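Local atomic coordinates of malonyl CoA-acyl carrier protein transacylase (Bartonella henselae, PDB entry 3QAT), a protein that probably catalyses the transfer of malonyl groups from malonyl-CoA to acyl carrier protein, supplying the extender unit of fatty acid biosynthesis. Residues E38-L47 / L113-R121; P233-I241 / Q255-T266. All coordinates share one frame; numbering follows the deposited sequence. Where two conformers were deposited one is given.

In the fold
Contact 1 and contact 2 are two different kinds of contact within one acyl transferase fold. Contact 1 lies peripherally, its centre about 17 Å from that of the chain, and packs helix 30-43 on helix 113-129. Contact 2 is more central, about 10 Å from the chain centre, and meets the Gly96-Ser98-Gly100 turn, which fits a nucleophile elbow. Their centres are 25 Å apart and their nearest atoms about 9 Å, so they do not touch. They are nevertheless joined through helix 113-129: beyond the part held by contact 1 it carries Arg123, whose NH2 bonds to Gln256 OE1 of contact 2, beside the probable active site.

Contact 1 (E38-L47 / L113-R121); sequences EVDDALSEKL and LTDTARLLR
Ala42 and Ala117 meet methyl to methyl where helix 38-43 crosses helix 113-121, their CB atoms 4.0 Å apart. With such small groups facing each other, the short axes approach to 8.7 Å and cross at -57°. Larger apolar side chains fill in around this point. Val39 CG2 rests 3.9 Å from Leu113 CD1, the two side chains running nearly perpendicular, while Val39 CG1 turns to the Ala117 methyl. Leu43 extends past the crossing and lays CD2 3.6 Å from Arg121 CB.

Hydrogen bonds line the margin of the crossing. Thr114 OG1 donates to Glu38 OE2 over 2.7 Å, using the anti lone pair of the carboxylate, and a water links that same oxygen to Thr114 N. A second water joins Thr114 OG1 to Asp41 OD2. Arg118 sends its extended chain across to the backbone of the partner helix: Arg118 NE bonds to Ala42 O at 3.0 Å, almost perfectly straight at 179° and in the guanidinium plane. Thr114 CG2 lies over one face of that guanidinium, and a water connects NH2 to Asp41 O.

The salt bridge involves Arg121, folded back by chi2 and chi3 both near 55°. In one of two conformers modelled for Glu45, Glu45 OE1 accepts from Arg121 NH2 (3.0 Å) and Arg121 NH1 (3.1 Å), with the carboxylate turned steeply against the guanidinium. Leu43 CD1 sits over a face of this group, and Ala63 O accepts from Arg121 NE, a second hold on the group besides Glu45.

Helix 38-43 closes with a Schellman motif at Ser44; the whole is a peripheral helix-helix crossing built on small residues within the acyl transferase fold.

Contact 2 (P233-I241 / Q255-T266); sequences PLIANVSVI and QQVTGRVRWRET
Asn237 reaches into the angle between Gln256, Val261 and Trp263, and its atoms share out these neighbours. Asn237 CB packs 3.8 Å from Gln256 CG. From there chi1 of -72° swings the amide away from its own carbonyl, and Asn237 CG comes 3.8 Å from Val261 CG1, with the two side chains lying alongside each other. At the tip, Asn237 OD1 accepts from Gln256 NE2 over 2.9 Å, the donor lying in the carbonyl plane on a lone pair although the two amides are turned 43° apart; Ser98 N donates to the same oxygen. Asn237 ND2 donates to Gly96 O and to a water 2.8 Å away, which in turn donates to Ile235 O and Thr266 OG1. Asn237 ND2 also lies at the edge of the Trp263 ring, 4.1 Å from Trp263 CZ3. Bonds to both the oxygen and the nitrogen thus fix which way the amide is flipped.

The backbone next to it is held as well. Arg262 N bonds to Asn237 O at 3.2 Å, and Arg262 NH1 reaches Val238 O at 3.0 Å. Glu265 grips Arg262 NE and NH2 side-on, one oxygen to each, while Val240 CG2 packs over a guanidinium face.

Gln256 also leads outward: OE1 bonds to Arg123, and its backbone O bonds to His207 ND1. Asn237 tied to the turn at Ser98, and His207 bonded to the Gln256 carbonyl, are together consistent with the Ser-His active site of malonyl-CoA:ACP transacylases, built on a nucleophile elbow.

Contact 1 (E38-L47 / L113-R121)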
loop_
_atom_site.group_PDB
_atom_site.type_symbol
_atom_site.label_atom_id
_atom_site.label_comp_id
_atom_site.label_asym_id
_atom_site.label_seq_id
_atom_site.Cartn_x
_atom_site.Cartn_y
_atom_site.Cartn_z
ATOM N N GLU A 38 13.779 -6.752 14.478
ATOM C CA GLU A 38 14.708 -6.126 13.553
ATOM C C GLU A 38 14.194 -4.750 13.122
ATOM O O GLU A 38 14.983 -3.806 13.011
ATOM C CB GLU A 38 14.994 -7.010 12.326
ATOM C CG GLU A 38 15.991 -6.317 11.403
ATOM C CD GLU A 38 16.552 -7.199 10.299
ATOM O OE1 GLU A 38 16.147 -8.373 10.185
ATOM O OE2 GLU A 38 17.383 -6.675 9.536
ATOM N N VAL A 39 12.892 -4.663 12.850
ATOM C CA VAL A 39 12.330 -3.345 12.529
ATOM C C VAL A 39 12.556 -2.307 13.648
ATOM O O VAL A 39 12.984 -1.169 13.376
ATOM C CB VAL A 39 10.861 -3.467 12.098
ATOM C CG1 VAL A 39 10.218 -2.075 12.012
ATOM C CG2 VAL A 39 10.808 -4.193 10.750
ATOM N N ASP A 40 12.303 -2.690 14.901
ATOM C CA ASP A 40 12.593 -1.805 16.047
ATOM C C ASP A 40 14.072 -1.384 16.035
ATOM O O ASP A 40 14.404 -0.216 16.234
ATOM C CB ASP A 40 12.296 -2.532 17.362
ATOM C CG ASP A 40 10.817 -2.520 17.734
ATOM O OD1 ASP A 40 9.987 -1.897 17.031
ATOM O OD2 ASP A 40 10.496 -3.183 18.745
ATOM N N ASP A 41 14.968 -2.354 15.836
ATOM C CA ASP A 41 16.405 -2.039 15.807
ATOM C C ASP A 41 16.742 -1.066 14.686
ATOM O O ASP A 41 17.464 -0.086 14.894
ATOM C CB ASP A 41 17.238 -3.319 15.652
ATOM C CG ASP A 41 18.719 -3.029 15.634
ATOM O OD1 ASP A 41 19.289 -2.826 16.716
ATOM O OD2 ASP A 41 19.296 -2.986 14.545
ATOM N N ALA A 42 16.177 -1.327 13.510
ATOM C CA ALA A 42 16.476 -0.555 12.312
ATOM C C ALA A 42 16.085 0.910 12.491
ATOM O O ALA A 42 16.741 1.807 11.951
ATOM C CB ALA A 42 15.718 -1.136 11.103
ATOM N N LEU A 43 14.995 1.121 13.226
ATOM C CA LEU A 43 14.469 2.475 13.488
ATOM C C LEU A 43 14.936 3.096 14.812
ATOM O O LEU A 43 14.572 4.251 15.120
ATOM C CB LEU A 43 12.928 2.441 13.477
ATOM C CG LEU A 43 12.342 1.963 12.146
ATOM C CD1 LEU A 43 10.793 1.919 12.217
ATOM C CD2 LEU A 43 12.848 2.820 10.962
ATOM N N SER A 44 15.699 2.324 15.592
ATOM C CA SER A 44 16.176 2.737 16.919
ATOM C C SER A 44 15.018 3.158 17.811
ATOM O O SER A 44 15.092 4.179 18.512
ATOM C CB SER A 44 17.181 3.899 16.805
ATOM O OG SER A 44 18.331 3.505 16.068
ATOM N N GLU A 45 13.941 2.369 17.801
ATOM C CA GLU A 45 12.691 2.756 18.463
ATOM C C GLU A 45 11.885 1.513 18.770
ATOM O O GLU A 45 11.870 0.604 17.945
ATOM C CB GLU A 45 11.845 3.596 17.474
ATOM C CG GLU A 45 10.692 4.346 18.115
ATOM C CD GLU A 45 9.670 4.831 17.098
ATOM O OE1 GLU A 45 9.730 4.456 15.904
ATOM O OE2 GLU A 45 8.789 5.594 17.516
ATOM N N LYS A 46 11.173 1.499 19.899
ATOM C CA LYS A 46 10.223 0.421 20.173
ATOM C C LYS A 46 8.891 0.682 19.431
ATOM O O LYS A 46 7.822 0.853 20.039
ATOM C CB LYS A 46 9.976 0.258 21.675
ATOM C CG LYS A 46 11.145 -0.353 22.437
ATOM C CD LYS A 46 11.250 -1.858 22.136
ATOM C CE LYS A 46 12.269 -2.568 23.039
ATOM N NZ LYS A 46 12.223 -4.064 22.847
ATOM N N LEU A 47 8.957 0.684 18.102
ATOM C CA LEU A 47 7.756 0.831 17.288
ATOM C C LEU A 47 6.760 -0.273 17.604
ATOM O O LEU A 47 5.538 -0.029 17.613
ATOM C CB LEU A 47 8.140 0.802 15.796
ATOM C CG LEU A 47 6.954 0.857 14.826
ATOM C CD1 LEU A 47 6.117 2.172 14.948
ATOM C CD2 LEU A 47 7.426 0.617 13.367
ATOM N N LEU A 113 15.301 -6.181 4.968
ATOM C CA LEU A 113 14.286 -5.754 5.940
ATOM C C LEU A 113 14.671 -4.462 6.675
ATOM O O LEU A 113 13.846 -3.557 6.836
ATOM C CB LEU A 113 14.015 -6.881 6.941
ATOM C CG LEU A 113 12.971 -6.533 8.034
ATOM C CD1 LEU A 113 11.566 -6.238 7.464
ATOM C CD2 LEU A 113 12.866 -7.671 9.012
ATOM N N THR A 114 15.924 -4.363 7.105
ATOM C CA THR A 114 16.364 -3.150 7.775
ATOM C C THR A 114 16.237 -1.913 6.861
ATOM O O THR A 114 15.755 -0.843 7.284
ATOM C CB THR A 114 17.808 -3.342 8.326
ATOM O OG1 THR A 114 17.727 -4.013 9.598
ATOM C CG2 THR A 114 18.537 -1.994 8.513
ATOM N N ASP A 115 16.646 -2.052 5.592
ATOM C CA ASP A 115 16.535 -0.935 4.661
ATOM C C ASP A 115 15.094 -0.578 4.353
ATOM O O ASP A 115 14.768 0.589 4.219
ATOM C CB ASP A 115 17.339 -1.211 3.378
ATOM C CG ASP A 115 18.844 -1.146 3.618
ATOM O OD1 ASP A 115 19.300 -0.612 4.676
ATOM O OD2 ASP A 115 19.593 -1.606 2.721
ATOM N N THR A 116 14.231 -1.591 4.228
ATOM C CA THR A 116 12.820 -1.318 3.942
ATOM C C THR A 116 12.178 -0.560 5.097
ATOM O O THR A 116 11.423 0.403 4.880
ATOM C CB THR A 116 12.065 -2.622 3.687
ATOM O OG1 THR A 116 12.715 -3.337 2.615
ATOM C CG2 THR A 116 10.624 -2.308 3.240
ATOM N N ALA A 117 12.506 -0.964 6.328
ATOM C CA ALA A 117 11.997 -0.219 7.494
ATOM C C ALA A 117 12.429 1.248 7.457
ATOM O O ALA A 117 11.611 2.148 7.654
ATOM C CB ALA A 117 12.455 -0.877 8.797
ATOM N N ARG A 118 13.702 1.483 7.177
ATOM C CA ARG A 118 14.214 2.834 7.163
ATOM C C ARG A 118 13.642 3.640 6.003
ATOM O O ARG A 118 13.318 4.816 6.176
ATOM C CB ARG A 118 15.754 2.816 7.129
ATOM C CG ARG A 118 16.377 2.310 8.437
ATOM C CD ARG A 118 17.865 2.137 8.271
ATOM N NE ARG A 118 18.445 1.707 9.531
ATOM C CZ ARG A 118 19.685 1.256 9.666
ATOM N NH1 ARG A 118 20.480 1.132 8.601
ATOM N NH2 ARG A 118 20.117 0.910 10.873
ATOM N N LEU A 119 13.502 3.012 4.845
ATOM C CA LEU A 119 12.918 3.714 3.695
ATOM C C LEU A 119 11.496 4.152 4.018
ATOM O O LEU A 119 11.112 5.261 3.657
ATOM C CB LEU A 119 12.906 2.840 2.424
ATOM C CG LEU A 119 14.252 2.622 1.726
ATOM C CD1 LEU A 119 14.092 1.451 0.758
ATOM C CD2 LEU A 119 14.693 3.891 0.982
ATOM N N LEU A 120 10.723 3.285 4.692
ATOM C CA LEU A 120 9.321 3.616 5.003
ATOM C C LEU A 120 9.180 4.671 6.089
ATOM O O LEU A 120 8.277 5.496 6.043
ATOM C CB LEU A 120 8.501 2.357 5.329
ATOM C CG LEU A 120 8.282 1.494 4.079
ATOM C CD1 LEU A 120 7.649 0.201 4.536
ATOM C CD2 LEU A 120 7.387 2.227 3.063
ATOM N N ARG A 121 10.122 4.690 7.030
ATOM C CA ARG A 121 10.167 5.766 8.005
ATOM C C ARG A 121 10.507 7.119 7.326
ATOM O O ARG A 121 9.868 8.129 7.591
ATOM C CB ARG A 121 11.133 5.390 9.142
ATOM C CG ARG A 121 11.486 6.509 10.118
ATOM C CD ARG A 121 10.284 7.186 10.773
ATOM N NE ARG A 121 9.356 6.268 11.464
ATOM C CZ ARG A 121 9.541 5.785 12.696
ATOM N NH1 ARG A 121 10.672 5.994 13.372
ATOM N NH2 ARG A 121 8.575 5.044 13.242
HETATM O O HOH W 1 17.937 -6.554 7.065
HETATM O O HOH W 2 19.305 -3.322 11.814
HETATM O O HOH W 3 19.577 1.240 13.533
HETATM O O HOH W 4 13.590 6.259 13.053
#

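Contact 2 (P233-I241 / Q255-T266)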
loop_
_atom_site.group_PDB
_atom_site.type_symbol
_atom_site.label_atom_id
_atom_site.label_comp_id
_atom_site.label_asym_id
_atom_site.label_seq_id
_atom_site.Cartn_x
_atom_site.Cartn_y
_atom_site.Cartn_z
ATOM N N PRO A 233 8.294 -10.404 -10.646
ATOM C CA PRO A 233 8.099 -8.999 -10.979
ATOM C C PRO A 233 7.119 -8.283 -10.062
ATOM O O PRO A 233 6.173 -8.892 -9.550
ATOM C CB PRO A 233 7.505 -9.039 -12.400
ATOM C CG PRO A 233 7.877 -10.384 -12.949
ATOM C CD PRO A 233 7.877 -11.297 -11.760
ATOM N N LEU A 234 7.371 -6.989 -9.907
ATOM C CA LEU A 234 6.429 -6.105 -9.229
ATOM C C LEU A 234 5.459 -5.477 -10.237
ATOM O O LEU A 234 5.900 -4.862 -11.231
ATOM C CB LEU A 234 7.241 -5.005 -8.551
ATOM C CG LEU A 234 6.391 -3.923 -7.861
ATOM C CD1 LEU A 234 5.864 -4.410 -6.504
ATOM C CD2 LEU A 234 7.168 -2.599 -7.735
ATOM N N ILE A 235 4.148 -5.563 -9.975
ATOM C CA ILE A 235 3.211 -4.840 -10.830
ATOM C C ILE A 235 3.059 -3.438 -10.212
ATOM O O ILE A 235 2.319 -3.254 -9.245
ATOM C CB ILE A 235 1.833 -5.537 -10.929
ATOM C CG1 ILE A 235 1.980 -7.033 -11.214
ATOM C CG2 ILE A 235 0.956 -4.828 -12.006
ATOM C CD1 ILE A 235 2.856 -7.389 -12.456
ATOM N N ALA A 236 3.804 -2.477 -10.738
ATOM C CA ALA A 236 3.941 -1.163 -10.106
ATOM C C ALA A 236 2.667 -0.351 -10.165
ATOM O O ALA A 236 1.938 -0.372 -11.153
ATOM C CB ALA A 236 5.108 -0.367 -10.726
ATOM N N ASN A 237 2.419 0.415 -9.102
ATOM C CA ASN A 237 1.232 1.261 -9.018
ATOM C C ASN A 237 1.118 2.273 -10.173
ATOM O O ASN A 237 0.003 2.635 -10.556
ATOM C CB ASN A 237 1.248 2.108 -7.718
ATOM C CG ASN A 237 1.000 1.333 -6.432
ATOM O OD1 ASN A 237 1.132 1.933 -5.372
ATOM N ND2 ASN A 237 0.568 0.077 -6.496
ATOM N N VAL A 238 2.265 2.725 -10.715
ATOM C CA VAL A 238 2.302 3.801 -11.703
ATOM C C VAL A 238 2.163 3.238 -13.118
ATOM O O VAL A 238 1.523 3.853 -13.974
ATOM C CB VAL A 238 3.626 4.627 -11.560
ATOM C CG1 VAL A 238 3.913 5.528 -12.775
ATOM C CG2 VAL A 238 3.530 5.464 -10.278
ATOM N N SER A 239 2.719 2.054 -13.325
ATOM C CA SER A 239 2.878 1.503 -14.693
ATOM C C SER A 239 1.939 0.340 -15.023
ATOM O O SER A 239 1.617 0.116 -16.203
ATOM C CB SER A 239 4.314 1.063 -14.920
ATOM O OG SER A 239 4.649 -0.032 -14.065
ATOM N N VAL A 240 1.476 -0.374 -13.998
ATOM C CA VAL A 240 0.605 -1.558 -14.191
ATOM C C VAL A 240 1.198 -2.564 -15.218
ATOM O O VAL A 240 0.470 -3.175 -16.016
ATOM C CB VAL A 240 -0.847 -1.187 -14.552
ATOM C CG1 VAL A 240 -1.799 -2.347 -14.202
ATOM C CG2 VAL A 240 -1.282 0.045 -13.813
ATOM N N ILE A 241 2.509 -2.748 -15.149
ATOM C CA ILE A 241 3.187 -3.795 -15.911
ATOM C C ILE A 241 4.185 -4.491 -15.009
ATOM O O ILE A 241 4.569 -3.946 -13.946
ATOM C CB ILE A 241 3.886 -3.244 -17.186
ATOM C CG1 ILE A 241 4.936 -2.196 -16.829
ATOM C CG2 ILE A 241 2.865 -2.723 -18.199
ATOM C CD1 ILE A 241 5.627 -1.542 -18.050
ATOM N N GLN A 255 7.977 8.398 -8.673
ATOM C CA GLN A 255 6.796 8.877 -9.394
ATOM C C GLN A 255 5.499 8.564 -8.637
ATOM O O GLN A 255 4.538 9.350 -8.658
ATOM C CB GLN A 255 6.731 8.226 -10.770
ATOM C CG GLN A 255 7.842 8.647 -11.720
ATOM C CD GLN A 255 7.855 7.788 -12.981
ATOM O OE1 GLN A 255 6.806 7.519 -13.576
ATOM N NE2 GLN A 255 9.037 7.345 -13.383
ATOM N N GLN A 256 5.495 7.410 -7.970
ATOM C CA GLN A 256 4.326 6.947 -7.219
ATOM C C GLN A 256 3.875 7.957 -6.147
ATOM O O GLN A 256 2.670 8.135 -5.900
ATOM C CB GLN A 256 4.665 5.579 -6.601
ATOM C CG GLN A 256 3.464 4.759 -6.146
ATOM C CD GLN A 256 2.982 5.140 -4.784
ATOM O OE1 GLN A 256 3.601 5.956 -4.084
ATOM N NE2 GLN A 256 1.845 4.567 -4.394
ATOM N N VAL A 257 4.832 8.635 -5.531
ATOM C CA VAL A 257 4.523 9.533 -4.413
ATOM C C VAL A 257 3.540 10.639 -4.804
ATOM O O VAL A 257 2.676 10.990 -4.014
ATOM C CB VAL A 257 5.845 10.125 -3.851
ATOM C CG1 VAL A 257 5.602 11.258 -2.856
ATOM C CG2 VAL A 257 6.685 8.977 -3.226
ATOM N N THR A 258 3.682 11.174 -6.019
ATOM C CA THR A 258 2.815 12.258 -6.484
ATOM C C THR A 258 1.718 11.816 -7.440
ATOM O O THR A 258 0.900 12.653 -7.853
ATOM C CB THR A 258 3.630 13.359 -7.201
ATOM O OG1 THR A 258 4.426 12.765 -8.233
ATOM C CG2 THR A 258 4.505 14.063 -6.205
ATOM N N GLY A 259 1.700 10.531 -7.787
ATOM C CA GLY A 259 0.806 10.029 -8.830
ATOM C C GLY A 259 -0.268 9.092 -8.311
ATOM O O GLY A 259 -0.251 8.694 -7.142
ATOM N N ARG A 260 -1.166 8.734 -9.230
ATOM C CA ARG A 260 -2.334 7.890 -8.943
ATOM C C ARG A 260 -1.957 6.434 -8.681
ATOM O O ARG A 260 -1.163 5.831 -9.415
ATOM C CB ARG A 260 -3.320 7.973 -10.111
ATOM C CG ARG A 260 -4.452 6.934 -10.116
ATOM C CD ARG A 260 -5.416 7.188 -11.288
ATOM N NE ARG A 260 -4.737 7.106 -12.579
ATOM C CZ ARG A 260 -4.990 6.201 -13.525
ATOM N NH1 ARG A 260 -5.939 5.274 -13.360
ATOM N NH2 ARG A 260 -4.290 6.235 -14.653
ATOM N N VAL A 261 -2.535 5.860 -7.630
ATOM C CA VAL A 261 -2.356 4.430 -7.377
ATOM C C VAL A 261 -3.381 3.688 -8.244
ATOM O O VAL A 261 -4.589 3.773 -8.000
ATOM C CB VAL A 261 -2.594 4.083 -5.889
ATOM C CG1 VAL A 261 -2.479 2.564 -5.681
ATOM C CG2 VAL A 261 -1.552 4.817 -5.030
ATOM N N ARG A 262 -2.899 2.981 -9.263
ATOM C CA ARG A 262 -3.784 2.380 -10.287
ATOM C C ARG A 262 -4.185 0.957 -9.840
ATOM O O ARG A 262 -3.837 -0.049 -10.489
ATOM C CB ARG A 262 -3.069 2.372 -11.647
ATOM C CG ARG A 262 -2.837 3.789 -12.172
ATOM C CD ARG A 262 -1.917 3.769 -13.371
ATOM N NE ARG A 262 -2.582 3.194 -14.549
ATOM C CZ ARG A 262 -1.982 3.079 -15.736
ATOM N NH1 ARG A 262 -0.716 3.453 -15.886
ATOM N NH2 ARG A 262 -2.645 2.587 -16.777
ATOM N N TRP A 263 -4.908 0.866 -8.716
ATOM C CA TRP A 263 -5.137 -0.447 -8.100
ATOM C C TRP A 263 -6.144 -1.301 -8.882
ATOM O O TRP A 263 -5.922 -2.506 -9.086
ATOM C CB TRP A 263 -5.554 -0.359 -6.588
ATOM C CG TRP A 263 -5.408 -1.719 -5.934
ATOM C CD1 TRP A 263 -6.422 -2.558 -5.529
ATOM C CD2 TRP A 263 -4.181 -2.412 -5.670
ATOM N NE1 TRP A 263 -5.888 -3.723 -5.000
ATOM C CE2 TRP A 263 -4.515 -3.659 -5.080
ATOM C CE3 TRP A 263 -2.825 -2.093 -5.879
ATOM C CZ2 TRP A 263 -3.535 -4.610 -4.706
ATOM C CZ3 TRP A 263 -1.847 -3.023 -5.494
ATOM C CH2 TRP A 263 -2.207 -4.261 -4.907
ATOM N N ARG A 264 -7.239 -0.687 -9.311
ATOM C CA ARG A 264 -8.225 -1.371 -10.145
ATOM C C ARG A 264 -7.540 -2.041 -11.350
ATOM O O ARG A 264 -7.711 -3.235 -11.596
ATOM C CB ARG A 264 -9.301 -0.377 -10.627
ATOM C CG ARG A 264 -10.323 -1.032 -11.596
ATOM C CD ARG A 264 -11.241 -0.011 -12.245
ATOM N NE ARG A 264 -10.529 1.042 -12.992
ATOM C CZ ARG A 264 -10.158 0.968 -14.271
ATOM N NH1 ARG A 264 -10.399 -0.121 -14.986
ATOM N NH2 ARG A 264 -9.520 1.994 -14.836
ATOM N N GLU A 265 -6.748 -1.252 -12.083
ATOM C CA GLU A 265 -6.077 -1.766 -13.282
ATOM C C GLU A 265 -5.072 -2.857 -12.947
ATOM O O GLU A 265 -4.883 -3.798 -13.726
ATOM C CB GLU A 265 -5.378 -0.619 -14.003
ATOM C CG GLU A 265 -6.355 0.323 -14.762
ATOM C CD GLU A 265 -5.681 1.627 -15.164
ATOM O OE1 GLU A 265 -5.319 2.450 -14.276
ATOM O OE2 GLU A 265 -5.511 1.835 -16.387
ATOM N N THR A 266 -4.450 -2.743 -11.765
ATOM C CA THR A 266 -3.518 -3.752 -11.302
ATOM C C THR A 266 -4.202 -5.100 -11.125
ATOM O O THR A 266 -3.716 -6.104 -11.612
ATOM C CB THR A 266 -2.830 -3.288 -9.989
ATOM O OG1 THR A 266 -2.010 -2.150 -10.282
ATOM C CG2 THR A 266 -1.942 -4.388 -9.423
HETATM O O HOH W 5 0.067 -1.831 -8.535
#